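Long-range contacts in aryl acylamidase (bacterium CSBL00001, PDB 4YJ6), which probably hydrolyses the amide bond of acylated aromatic amines, as a member of the amidase signature enzyme family: residues Gly44-Val49 with Gln130-Val135; Tyr50-Glu55 with Pro91-Thr96; Pro80-Asp85 with Gly174-Ala179; Gly98-Leu103 with Arg349-Asp354; Arg139-Asn144 with Asp157-Gly162. All blocks are in the same frame, centred on the assembly; numbering follows the deposited sequence.

Interaction 1: Gly44-Val49 with Gln130-Val135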
# COMPACT_ATOMS: atom_id res chain seq x y z
N GLY A 44 -6.32 -16.91 -11.46
CA GLY A 44 -7.52 -16.09 -11.43
C GLY A 44 -7.26 -14.66 -10.95
O GLY A 44 -7.83 -13.70 -11.49
N LEU A 45 -6.40 -14.52 -9.95
CA LEU A 45 -6.11 -13.21 -9.38
C LEU A 45 -5.26 -12.31 -10.27
O LEU A 45 -5.45 -11.11 -10.26
CB LEU A 45 -5.37 -13.35 -8.04
CG LEU A 45 -6.02 -14.18 -6.96
CD1 LEU A 45 -5.01 -14.19 -5.80
CD2 LEU A 45 -7.42 -13.65 -6.56
N ASN A 46 -4.29 -12.87 -10.99
CA ASN A 46 -3.40 -12.11 -11.86
C ASN A 46 -2.67 -11.05 -11.05
O ASN A 46 -2.59 -9.89 -11.46
CB ASN A 46 -4.18 -11.49 -13.04
CG ASN A 46 -3.28 -10.91 -14.13
OD1 ASN A 46 -2.25 -11.50 -14.52
ND2 ASN A 46 -3.69 -9.76 -14.67
N ALA A 47 -2.13 -11.48 -9.92
CA ALA A 47 -1.41 -10.58 -9.01
C ALA A 47 0.10 -10.58 -9.27
O ALA A 47 0.77 -9.59 -9.06
CB ALA A 47 -1.70 -10.99 -7.54
N VAL A 48 0.64 -11.71 -9.73
CA VAL A 48 2.10 -11.84 -9.91
C VAL A 48 2.51 -11.46 -11.32
O VAL A 48 1.90 -11.92 -12.29
CB VAL A 48 2.54 -13.29 -9.56
CG1 VAL A 48 4.05 -13.49 -9.83
CG2 VAL A 48 2.19 -13.61 -8.11
N VAL A 49 3.51 -10.60 -11.45
CA VAL A 49 3.98 -10.19 -12.76
C VAL A 49 5.42 -10.63 -13.05
O VAL A 49 5.86 -10.57 -14.20
CB VAL A 49 3.86 -8.66 -12.96
CG1 VAL A 49 2.39 -8.25 -12.85
CG2 VAL A 49 4.72 -7.88 -11.94
N GLN A 130 7.52 -10.29 -8.04
CA GLN A 130 6.92 -8.93 -8.01
C GLN A 130 5.44 -8.99 -8.28
O GLN A 130 4.97 -9.89 -8.99
CB GLN A 130 7.53 -8.05 -9.09
CG GLN A 130 9.05 -7.89 -8.98
CD GLN A 130 9.61 -7.09 -10.14
OE1 GLN A 130 9.11 -7.19 -11.26
NE2 GLN A 130 10.68 -6.33 -9.89
N THR A 131 4.72 -7.99 -7.77
CA THR A 131 3.29 -7.89 -7.92
C THR A 131 2.86 -6.74 -8.83
O THR A 131 3.57 -5.75 -8.99
CB THR A 131 2.61 -7.69 -6.53
OG1 THR A 131 3.23 -6.58 -5.88
CG2 THR A 131 2.82 -8.94 -5.66
N ASN A 132 1.65 -6.87 -9.40
CA ASN A 132 1.14 -5.95 -10.42
C ASN A 132 0.76 -4.57 -9.86
O ASN A 132 0.27 -4.47 -8.73
CB ASN A 132 -0.13 -6.57 -11.02
CG ASN A 132 -0.46 -6.02 -12.41
OD1 ASN A 132 0.37 -5.47 -13.09
ND2 ASN A 132 -1.72 -6.19 -12.81
N SER A 133 0.97 -3.54 -10.69
CA SER A 133 0.58 -2.15 -10.40
C SER A 133 0.03 -1.57 -11.71
O SER A 133 0.43 -2.03 -12.79
CB SER A 133 1.84 -1.34 -9.94
OG SER A 133 1.63 0.09 -9.93
N PRO A 134 -0.86 -0.57 -11.63
CA PRO A 134 -1.22 0.23 -12.80
C PRO A 134 -0.03 1.08 -13.26
O PRO A 134 0.93 1.33 -12.50
CB PRO A 134 -2.32 1.17 -12.26
CG PRO A 134 -1.89 1.40 -10.82
CD PRO A 134 -1.43 -0.01 -10.39
N VAL A 135 -0.09 1.53 -14.50
CA VAL A 135 1.01 2.26 -15.11
C VAL A 135 1.36 3.49 -14.28
O VAL A 135 0.50 4.29 -13.96
CB VAL A 135 0.68 2.68 -16.57
CG1 VAL A 135 1.70 3.69 -17.10
CG2 VAL A 135 0.56 1.42 -17.48
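Asn132 lays its side chain across that of Val49 at about a right angle. Asn132 CG stands anti to the backbone N (chi1 -158°). Asn132 CB is 3.5 Å from Val49 CG1, and CG meets the same methyl. Asn132 OD1 is 3.4 Å from Val49 CG1 and is also bonded to the side chain of Asn144. At the tip, Asn132 ND2 is 4.0 Å from Asn46 O, while its bonds go to Gly148 O and Thr150 OG1. The second methyl, Val49 CG2, rests over the backbone of Gln130 and Thr131, 3.8 Å from Thr131 C. An alanine in place of Val49 would probably open a gap beside the amide of Asn132 and uncover the strand backbone at Gln130. The segments meet where strand 48-51 enters a three-stranded mixed sheet as an outer strand, antiparallel to the middle strand 126-131. Val48 and Thr131 form a non-hydrogen-bonded pair with diverging side chains. One backbone bond flanks the pair from Asn132 N to Ala47 O (2.9 Å), the other from Val49 N to Gln130 O (2.9 Å). Thr131 CA adds a CA-H...O contact of 3.2 Å to Ala47 O.

Interaction 2: Tyr50-Glu55 with Pro91-Thr96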
# COMPACT_ATOMS: atom_id res chain seq x y z
N TYR A 50 6.14 -11.07 -12.03
CA TYR A 50 7.50 -11.64 -12.24
C TYR A 50 7.69 -12.73 -11.19
O TYR A 50 7.34 -12.53 -10.02
CB TYR A 50 8.59 -10.57 -12.07
CG TYR A 50 9.99 -11.14 -12.13
CD1 TYR A 50 10.47 -11.71 -13.31
CD2 TYR A 50 10.85 -11.09 -11.02
CE1 TYR A 50 11.74 -12.24 -13.38
CE2 TYR A 50 12.15 -11.62 -11.09
CZ TYR A 50 12.57 -12.18 -12.28
OH TYR A 50 13.84 -12.70 -12.39
N LYS A 51 8.26 -13.87 -11.60
CA LYS A 51 8.51 -14.96 -10.69
C LYS A 51 10.01 -15.14 -10.59
O LYS A 51 10.70 -15.25 -11.62
CB LYS A 51 7.85 -16.25 -11.20
CG LYS A 51 6.33 -16.13 -11.22
CD LYS A 51 5.63 -17.25 -12.02
CE LYS A 51 4.11 -17.09 -11.92
NZ LYS A 51 3.36 -18.16 -12.67
N ALA A 52 10.52 -15.13 -9.35
CA ALA A 52 11.96 -15.28 -9.09
C ALA A 52 12.17 -16.58 -8.30
O ALA A 52 12.85 -16.61 -7.26
CB ALA A 52 12.50 -14.08 -8.29
N TYR A 53 11.62 -17.65 -8.82
CA TYR A 53 11.56 -18.88 -8.06
C TYR A 53 12.96 -19.43 -7.81
O TYR A 53 13.28 -19.89 -6.71
CB TYR A 53 10.72 -19.91 -8.81
CG TYR A 53 9.24 -19.60 -8.87
CD1 TYR A 53 8.67 -18.55 -8.14
CD2 TYR A 53 8.40 -20.39 -9.65
CE1 TYR A 53 7.29 -18.32 -8.17
CE2 TYR A 53 7.03 -20.16 -9.69
CZ TYR A 53 6.49 -19.12 -8.95
OH TYR A 53 5.12 -18.88 -8.98
N ASP A 54 13.82 -19.44 -8.83
CA ASP A 54 15.13 -20.05 -8.58
C ASP A 54 15.95 -19.23 -7.59
O ASP A 54 16.67 -19.77 -6.76
CB ASP A 54 15.93 -20.25 -9.89
CG ASP A 54 15.50 -21.49 -10.65
OD1 ASP A 54 14.66 -22.27 -10.14
OD2 ASP A 54 16.01 -21.69 -11.78
N GLU A 55 15.80 -17.90 -7.63
CA GLU A 55 16.54 -17.09 -6.68
C GLU A 55 16.10 -17.42 -5.27
O GLU A 55 16.92 -17.51 -4.35
CB GLU A 55 16.31 -15.60 -6.94
CG GLU A 55 17.23 -14.75 -6.07
CD GLU A 55 17.04 -13.27 -6.27
OE1 GLU A 55 17.46 -12.77 -7.34
OE2 GLU A 55 16.47 -12.63 -5.36
N PRO A 91 18.64 -5.73 -8.03
CA PRO A 91 19.58 -6.05 -9.12
C PRO A 91 19.21 -7.31 -9.91
O PRO A 91 18.91 -8.36 -9.31
CB PRO A 91 20.90 -6.18 -8.38
CG PRO A 91 20.78 -5.16 -7.26
CD PRO A 91 19.32 -5.33 -6.79
N GLY A 92 19.17 -7.19 -11.24
CA GLY A 92 18.82 -8.31 -12.09
C GLY A 92 17.33 -8.56 -12.30
O GLY A 92 16.96 -9.41 -13.11
N TRP A 93 16.47 -7.81 -11.60
CA TRP A 93 15.03 -8.03 -11.72
C TRP A 93 14.41 -7.00 -12.67
O TRP A 93 14.98 -5.94 -12.91
CB TRP A 93 14.36 -7.88 -10.35
CG TRP A 93 14.59 -9.04 -9.41
CD1 TRP A 93 15.69 -9.87 -9.34
CD2 TRP A 93 13.67 -9.51 -8.44
NE1 TRP A 93 15.50 -10.83 -8.35
CE2 TRP A 93 14.26 -10.63 -7.79
CE3 TRP A 93 12.39 -9.10 -8.05
CZ2 TRP A 93 13.62 -11.32 -6.76
CZ3 TRP A 93 11.74 -9.80 -7.03
CH2 TRP A 93 12.36 -10.89 -6.38
N PRO A 94 13.26 -7.34 -13.23
CA PRO A 94 12.64 -6.37 -14.16
C PRO A 94 12.07 -5.19 -13.41
O PRO A 94 11.98 -5.20 -12.17
CB PRO A 94 11.53 -7.18 -14.85
CG PRO A 94 11.30 -8.37 -14.01
CD PRO A 94 12.52 -8.61 -13.16
N SER A 95 11.70 -4.17 -14.15
CA SER A 95 10.96 -3.05 -13.59
C SER A 95 10.17 -2.41 -14.72
O SER A 95 10.75 -1.76 -15.57
CB SER A 95 11.93 -2.03 -12.99
OG SER A 95 11.19 -0.90 -12.48
N THR A 96 8.85 -2.60 -14.73
CA THR A 96 8.05 -2.11 -15.85
C THR A 96 7.22 -0.89 -15.51
O THR A 96 6.43 -0.44 -16.34
CB THR A 96 7.12 -3.21 -16.42
OG1 THR A 96 6.04 -3.48 -15.52
CG2 THR A 96 7.90 -4.50 -16.68
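Trp93, Tyr50 and Pro94 bury the most surface here, and Glu55 is the polar partner. Tyr50 turns its edge toward a face of the indole, a T-shaped (edge-to-face) pair. The Tyr50 ring and the five-membered ring of Trp93 have centroids 5.2 Å apart and planes 61° apart. The nearest atoms are Tyr50 CE2 and Trp93 CD2, 3.7 Å apart. Tyr50 CB already points to residues 91-96, and CG lies anti to the backbone N (chi1 174°). Pro94 CD sits over the centre of the Tyr50 ring at 3.4 Å, a CH-pi contact almost exactly on the ring normal. Pro94 CG comes within 3.5 Å of Tyr50 CD1. Ala52, the N-cap residue of helix 53-69, puts CB 3.3 Å from Trp93 CZ2. The contact joins the loop after strand 80-84 to the junction of strand 48-51 with helix 53-69. The indole also packs on Leu127 and Gln130 of strand 126-131. Its polar edge is bonded from Trp93 NE1 to Glu55 OE1 at 2.9 Å, with a nearly straight N-H...O angle of 171°. The other oxygen, Glu55 OE2, makes a salt bridge with Lys90. The lysine would favour a charged carboxylate, which in turn is likely to strengthen the indole bond and limit rotation of the indole, since Glu55 OE1 lies close to its plane.

Interaction 3: Pro80-Asp85 with Gly174-Ala179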
# COMPACT_ATOMS: atom_id res chain seq x y z
N PRO A 80 7.94 -15.87 3.37
CA PRO A 80 7.91 -15.59 1.93
C PRO A 80 7.18 -14.30 1.62
O PRO A 80 6.18 -14.01 2.27
CB PRO A 80 7.13 -16.78 1.37
CG PRO A 80 6.16 -17.15 2.48
CD PRO A 80 6.91 -16.85 3.78
N THR A 81 7.65 -13.55 0.64
CA THR A 81 6.96 -12.30 0.32
C THR A 81 7.25 -11.94 -1.13
O THR A 81 8.06 -12.61 -1.80
CB THR A 81 7.40 -11.16 1.29
OG1 THR A 81 6.53 -10.03 1.10
CG2 THR A 81 8.85 -10.71 1.02
N LEU A 82 6.57 -10.92 -1.65
CA LEU A 82 6.87 -10.39 -2.98
C LEU A 82 6.91 -8.86 -2.92
O LEU A 82 6.23 -8.27 -2.05
CB LEU A 82 5.80 -10.83 -4.00
CG LEU A 82 5.79 -12.29 -4.44
CD1 LEU A 82 5.07 -13.18 -3.43
CD2 LEU A 82 5.11 -12.40 -5.80
N MSE A 83 7.70 -8.25 -3.81
CA MSE A 83 7.80 -6.77 -3.83
C MSE A 83 6.87 -6.31 -4.94
O MSE A 83 6.32 -7.13 -5.73
CB MSE A 83 9.24 -6.33 -4.11
CG MSE A 83 9.60 -6.70 -5.54
SE MSE A 83 11.31 -5.99 -5.99
CE MSE A 83 10.99 -4.07 -5.82
N LYS A 84 6.69 -4.99 -5.02
CA LYS A 84 5.78 -4.39 -6.01
C LYS A 84 6.52 -3.90 -7.26
O LYS A 84 7.56 -3.22 -7.15
CB LYS A 84 5.08 -3.22 -5.34
CG LYS A 84 4.14 -2.40 -6.27
CD LYS A 84 3.44 -1.35 -5.39
CE LYS A 84 2.68 -0.38 -6.27
NZ LYS A 84 1.99 0.63 -5.43
N ASP A 85 5.96 -4.16 -8.43
CA ASP A 85 6.54 -3.70 -9.69
C ASP A 85 6.14 -2.23 -10.01
O ASP A 85 5.44 -1.97 -10.99
CB ASP A 85 6.07 -4.65 -10.82
CG ASP A 85 6.65 -4.27 -12.18
OD1 ASP A 85 7.66 -3.53 -12.21
OD2 ASP A 85 6.08 -4.76 -13.20
N GLY A 174 -4.37 -15.40 1.06
CA GLY A 174 -3.68 -16.31 1.95
C GLY A 174 -2.32 -16.81 1.43
O GLY A 174 -1.70 -17.65 2.08
N ILE A 175 -1.86 -16.26 0.30
CA ILE A 175 -0.74 -16.86 -0.44
C ILE A 175 0.60 -16.51 0.18
O ILE A 175 1.49 -17.35 0.22
CB ILE A 175 -0.80 -16.45 -1.91
CG1 ILE A 175 -2.04 -17.09 -2.56
CG2 ILE A 175 0.47 -16.94 -2.71
CD1 ILE A 175 -2.40 -16.51 -3.90
N VAL A 176 0.76 -15.27 0.65
CA VAL A 176 1.88 -14.90 1.49
C VAL A 176 1.32 -14.06 2.65
O VAL A 176 0.25 -13.46 2.49
CB VAL A 176 2.95 -14.06 0.76
CG1 VAL A 176 3.80 -14.95 -0.23
CG2 VAL A 176 2.31 -12.86 0.05
N PRO A 177 2.02 -14.02 3.79
CA PRO A 177 1.46 -13.31 4.95
C PRO A 177 1.71 -11.80 4.92
O PRO A 177 1.02 -11.06 5.61
CB PRO A 177 2.17 -13.94 6.16
CG PRO A 177 3.52 -14.41 5.56
CD PRO A 177 3.19 -14.85 4.16
N VAL A 178 2.66 -11.36 4.12
CA VAL A 178 2.99 -9.92 4.04
C VAL A 178 3.44 -9.66 2.61
O VAL A 178 4.05 -10.54 1.97
CB VAL A 178 4.09 -9.51 5.06
CG1 VAL A 178 5.35 -10.39 4.89
CG2 VAL A 178 4.45 -8.00 4.91
N ALA A 179 3.12 -8.49 2.06
CA ALA A 179 3.62 -8.11 0.74
C ALA A 179 3.95 -6.62 0.77
O ALA A 179 3.34 -5.86 1.53
CB ALA A 179 2.58 -8.42 -0.36
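Leu82 crosses Val176 at about a right angle, with CD1 of Leu82 3.9 Å from CG1 of Val176. The same methyl, Val176 CG1, is 4.1 Å from CB of Pro80. Pro80 and Pro177 also cross at about a right angle, and Pro80 CG is 4.1 Å from Pro177 CD. Between these groups the carbonyl Pro80 O is buried without a polar partner. Its nearest neighbours across the contact are carbons, among them Val176 CB and Pro177 CD, each 3.6 Å from Pro80 O. Strand 80-84 is an outer strand of the three-stranded sheet and strand 178-183 of the large mixed sheet, so the contact sets the borders of two sheets side by side. Helix 165-172 covers Leu82 and Ala179. Lys84 NZ bonds to Ser163 OG, Ser164 OG and Thr182 OG1. Lys84 and Ser163 are probably the lysine and cis-serine of the Ser-cisSer-Lys triad of amidase signature enzymes; the nucleophilic serine lies further on. The polar link is a hydrogen bond from Thr81 OG1 to Val178 O at 2.7 Å. The hydroxyl is placed for it by standing anti to its backbone N (chi1 -170°). It approaches from well above the carbonyl plane and is also bonded to Tyr116 OH.

Interaction 4: Gly98-Leu103 with Arg349-Asp354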
# COMPACT_ATOMS: atom_id res chain seq x y z
N GLY A 98 4.68 -0.62 -13.57
CA GLY A 98 3.25 -0.91 -13.60
C GLY A 98 2.73 -1.30 -14.98
O GLY A 98 1.64 -0.87 -15.40
N GLY A 99 3.49 -2.10 -15.71
CA GLY A 99 2.94 -2.70 -16.91
C GLY A 99 3.14 -1.88 -18.17
O GLY A 99 2.30 -1.89 -19.07
N ILE A 100 4.26 -1.18 -18.26
CA ILE A 100 4.61 -0.51 -19.51
C ILE A 100 5.35 -1.50 -20.40
O ILE A 100 6.47 -1.89 -20.09
CB ILE A 100 5.49 0.71 -19.26
CG1 ILE A 100 4.72 1.73 -18.40
CG2 ILE A 100 5.96 1.33 -20.60
CD1 ILE A 100 5.53 2.99 -18.12
N ARG A 101 4.69 -1.94 -21.47
CA ARG A 101 5.23 -3.01 -22.33
C ARG A 101 6.62 -2.67 -22.85
O ARG A 101 7.48 -3.55 -22.96
CB ARG A 101 4.27 -3.30 -23.49
CG ARG A 101 4.88 -4.16 -24.58
CD ARG A 101 3.87 -4.38 -25.69
NE ARG A 101 2.93 -5.44 -25.35
CZ ARG A 101 3.18 -6.73 -25.54
NH1 ARG A 101 4.35 -7.11 -26.08
NH2 ARG A 101 2.28 -7.65 -25.21
N ALA A 102 6.87 -1.39 -23.17
CA ALA A 102 8.15 -0.99 -23.72
C ALA A 102 9.31 -1.24 -22.76
O ALA A 102 10.47 -1.26 -23.17
CB ALA A 102 8.14 0.50 -24.11
N LEU A 103 9.00 -1.40 -21.47
CA LEU A 103 10.05 -1.61 -20.47
C LEU A 103 10.24 -3.08 -20.10
O LEU A 103 10.95 -3.37 -19.14
CB LEU A 103 9.70 -0.84 -19.18
CG LEU A 103 9.70 0.68 -19.34
CD1 LEU A 103 9.28 1.36 -18.01
CD2 LEU A 103 11.08 1.11 -19.75
N ARG A 349 3.78 5.38 -27.37
CA ARG A 349 2.66 6.16 -26.83
C ARG A 349 1.49 5.31 -26.33
O ARG A 349 0.85 5.63 -25.30
CB ARG A 349 2.19 7.13 -27.92
CG ARG A 349 0.90 7.87 -27.64
CD ARG A 349 0.97 8.79 -26.42
NE ARG A 349 -0.34 9.38 -26.19
CZ ARG A 349 -1.29 8.85 -25.43
NH1 ARG A 349 -1.10 7.70 -24.78
NH2 ARG A 349 -2.45 9.47 -25.33
N ALA A 350 1.19 4.22 -27.02
CA ALA A 350 0.00 3.43 -26.67
C ALA A 350 0.15 2.79 -25.29
O ALA A 350 -0.85 2.36 -24.70
CB ALA A 350 -0.24 2.34 -27.71
N ASP A 351 1.38 2.72 -24.77
CA ASP A 351 1.61 2.08 -23.47
C ASP A 351 1.17 2.97 -22.28
O ASP A 351 1.06 2.50 -21.15
CB ASP A 351 3.08 1.72 -23.28
CG ASP A 351 3.55 0.65 -24.27
OD1 ASP A 351 2.72 0.13 -25.07
OD2 ASP A 351 4.75 0.33 -24.24
N ILE A 352 0.92 4.25 -22.56
CA ILE A 352 0.48 5.19 -21.55
C ILE A 352 -1.03 5.44 -21.67
O ILE A 352 -1.50 5.80 -22.75
CB ILE A 352 1.19 6.56 -21.71
CG1 ILE A 352 2.72 6.39 -21.67
CG2 ILE A 352 0.74 7.54 -20.63
CD1 ILE A 352 3.28 5.82 -20.32
N PRO A 353 -1.79 5.26 -20.58
CA PRO A 353 -3.23 5.53 -20.64
C PRO A 353 -3.52 6.97 -21.03
O PRO A 353 -2.78 7.86 -20.62
CB PRO A 353 -3.69 5.30 -19.19
CG PRO A 353 -2.70 4.40 -18.60
CD PRO A 353 -1.38 4.71 -19.27
N ASP A 354 -4.58 7.20 -21.80
CA ASP A 354 -4.93 8.56 -22.17
C ASP A 354 -5.10 9.47 -20.95
O ASP A 354 -4.70 10.62 -21.01
CB ASP A 354 -6.24 8.55 -22.98
CG ASP A 354 -6.05 8.05 -24.42
OD1 ASP A 354 -4.89 7.78 -24.84
OD2 ASP A 354 -7.07 7.95 -25.14
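Asp351 reaches from one short 3-10 turn to the backbone of another and accepts a hydrogen bond from Ala102 N. The turns are 349-351 and 101-103. They join the loop after strand 80-84 to the connection that leads into helix 354-363. Asp351 CB points toward residues 98-103, and CG stands anti to its own carbonyl carbon (chi1 -65°). Ala102 N meets Asp351 OD2 at 2.9 Å on the syn side, tilted 31° from the carboxylate plane. The bond is bent. The methyl Ala102 CB lies 3.4 Å from the same oxygen, Asp351 OD2. Arg101 CB lies 3.7 Å from Asp351 OD2. The Arg101 chain is extended as far as CD and then bends at NE, and the guanidinium turns off from Asp351. Arg101 NE stays 5.6 Å from Asp351 OD1, so the opposite charges would attract only at a distance. Asp351 OD1 also lies close to a phosphate ion, probably from the crystallisation liquor. The apolar side is carried by Ile100. Its CG2 is 4.0 Å from Asp351 CB. Its CD1 stands anti to CA and is the atom that meets Ile352. The CB of Ile352 points away from residues 98-103, but the side chain bends at chi2 (-62°), and its CD1 makes the contact. Within the same segment, Arg349 NH2 makes a salt bridge of 3.0 Å to Asp354 OD1. The two isoleucines meet methyl to methyl, with Ile100 CD1 4.2 Å from Ile352 CD1.

Interaction 5: Arg139-Asn144 with Asp157-Gly162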
# COMPACT_ATOMS: atom_id res chain seq x y z
N ARG A 139 -3.36 5.53 -10.49
CA ARG A 139 -4.79 5.31 -10.18
C ARG A 139 -4.92 4.36 -9.00
O ARG A 139 -3.99 3.61 -8.68
CB ARG A 139 -5.56 4.71 -11.38
CG ARG A 139 -4.88 3.45 -11.96
CD ARG A 139 -5.56 2.97 -13.27
NE ARG A 139 -5.38 3.94 -14.34
CZ ARG A 139 -6.22 4.12 -15.36
NH1 ARG A 139 -7.33 3.40 -15.48
NH2 ARG A 139 -5.92 5.05 -16.28
N GLY A 140 -6.09 4.38 -8.37
CA GLY A 140 -6.39 3.55 -7.21
C GLY A 140 -6.97 2.18 -7.57
O GLY A 140 -7.57 1.52 -6.71
N THR A 141 -6.80 1.77 -8.82
CA THR A 141 -7.14 0.43 -9.27
C THR A 141 -5.87 -0.20 -9.82
O THR A 141 -4.89 0.50 -10.10
CB THR A 141 -8.18 0.45 -10.38
OG1 THR A 141 -7.73 1.39 -11.38
CG2 THR A 141 -9.56 0.90 -9.81
N THR A 142 -5.87 -1.51 -9.97
CA THR A 142 -4.75 -2.18 -10.61
C THR A 142 -5.13 -2.87 -11.91
O THR A 142 -5.82 -3.88 -11.91
CB THR A 142 -4.11 -3.20 -9.66
OG1 THR A 142 -3.61 -2.48 -8.51
CG2 THR A 142 -2.92 -3.93 -10.36
N ASP A 143 -4.63 -2.30 -13.00
CA ASP A 143 -4.88 -2.79 -14.35
C ASP A 143 -3.93 -2.08 -15.26
O ASP A 143 -3.47 -0.98 -14.96
CB ASP A 143 -6.32 -2.43 -14.75
CG ASP A 143 -6.81 -3.23 -15.97
OD1 ASP A 143 -6.02 -4.04 -16.51
OD2 ASP A 143 -7.99 -3.04 -16.38
N ASN A 144 -3.59 -2.71 -16.37
CA ASN A 144 -2.78 -2.06 -17.37
C ASN A 144 -2.91 -2.92 -18.62
O ASN A 144 -3.48 -4.00 -18.55
CB ASN A 144 -1.33 -1.96 -16.90
CG ASN A 144 -0.79 -3.30 -16.42
OD1 ASN A 144 -0.78 -4.27 -17.16
ND2 ASN A 144 -0.33 -3.36 -15.17
N ASP A 157 -14.84 -10.76 -10.20
CA ASP A 157 -15.42 -9.81 -11.16
C ASP A 157 -15.02 -8.38 -10.80
O ASP A 157 -15.19 -7.47 -11.61
CB ASP A 157 -16.96 -9.90 -11.15
CG ASP A 157 -17.48 -11.20 -11.78
OD1 ASP A 157 -16.76 -11.82 -12.58
OD2 ASP A 157 -18.64 -11.58 -11.46
N PHE A 158 -14.49 -8.21 -9.59
CA PHE A 158 -14.13 -6.88 -9.07
C PHE A 158 -12.62 -6.72 -8.98
O PHE A 158 -11.89 -7.70 -8.95
CB PHE A 158 -14.76 -6.67 -7.70
CG PHE A 158 -16.26 -6.50 -7.78
CD1 PHE A 158 -17.09 -7.61 -7.83
CD2 PHE A 158 -16.82 -5.25 -7.85
CE1 PHE A 158 -18.48 -7.46 -7.92
CE2 PHE A 158 -18.21 -5.08 -7.94
CZ PHE A 158 -19.03 -6.19 -7.98
N ASN A 159 -12.18 -5.48 -8.95
CA ASN A 159 -10.75 -5.17 -8.92
C ASN A 159 -10.23 -5.20 -7.48
O ASN A 159 -10.99 -4.97 -6.53
CB ASN A 159 -10.55 -3.79 -9.54
CG ASN A 159 -9.12 -3.51 -9.91
OD1 ASN A 159 -8.40 -2.79 -9.21
ND2 ASN A 159 -8.71 -4.03 -11.05
N ALA A 160 -8.93 -5.50 -7.33
CA ALA A 160 -8.30 -5.58 -6.02
C ALA A 160 -8.04 -4.19 -5.46
O ALA A 160 -7.73 -4.06 -4.26
CB ALA A 160 -6.98 -6.35 -6.13
N GLY A 161 -8.17 -3.18 -6.30
CA GLY A 161 -7.75 -1.83 -5.95
C GLY A 161 -6.28 -1.67 -6.29
O GLY A 161 -5.65 -2.60 -6.79
N GLY A 162 -5.71 -0.50 -6.02
CA GLY A 162 -4.36 -0.19 -6.46
C GLY A 162 -3.87 1.08 -5.75
O GLY A 162 -4.60 1.68 -4.96
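Asn159 pairs its side-chain amide with the backbone of Thr142 through two hydrogen bonds. Thr142 N donates to Asn159 OD1 at 2.9 Å, in the amide plane and on a lone pair. Asn159 ND2 donates to Thr142 O at 3.0 Å and lies above the plane of that carbonyl. The N-H...O angles are 167° and 169°, so both bonds are nearly straight. Asn159 OD1 also accepts from Gly161 N at 2.9 Å, which makes an Asx turn. Asn159 ND2 has a further partner in Asn407 OD1. An alanine in place of Asn159 would probably leave Thr142 N and Gly161 N without their shared acceptor and set the turn free to shift. This turn opens the glycine- and serine-rich run that marks the amidase signature family and leads to helix 165-172. A third bond between the segments runs from Thr142 OG1 to Gly161 O at 2.7 Å. Thr142 OG1 also lies 3.2 Å from Gly162 CA. Gly162 has no room for a CB, because Thr142 OG1 and Thr141 O fill that side. Gly161 has backbone angles that suit glycine alone. CA-H...O contacts also join the segments, one of them from Gly140 CA to Gly162 O at 3.4 Å. Thr141 crosses Asn159 at about a right angle, its CB 3.5 Å from Asn159 OD1. The hydroxyl of Thr141 is bonded to Thr413 O.

How the interactions relate
From the N terminus, residues 44-49 open the loop that interaction 1 closes at 130-135. Interaction 2 opens and closes within that loop. Interaction 3 starts at 80-85, between the halves of interactions 1 and 2, and crosses both. Interaction 4 starts at 98-103, after interaction 2 has closed, and crosses interactions 1 and 3 to close the longest loop, at 349-354. Interaction 5 follows interaction 1 in series and lies within the loops of both 3 and 4. Interactions 1, 2 and 3 reach the three-stranded sheet, and interaction 3 adds the large sheet. Asn144 links interaction 5 to Asn132 and Ser133 of interaction 1. Val135 carries interaction 1 on to interaction 4.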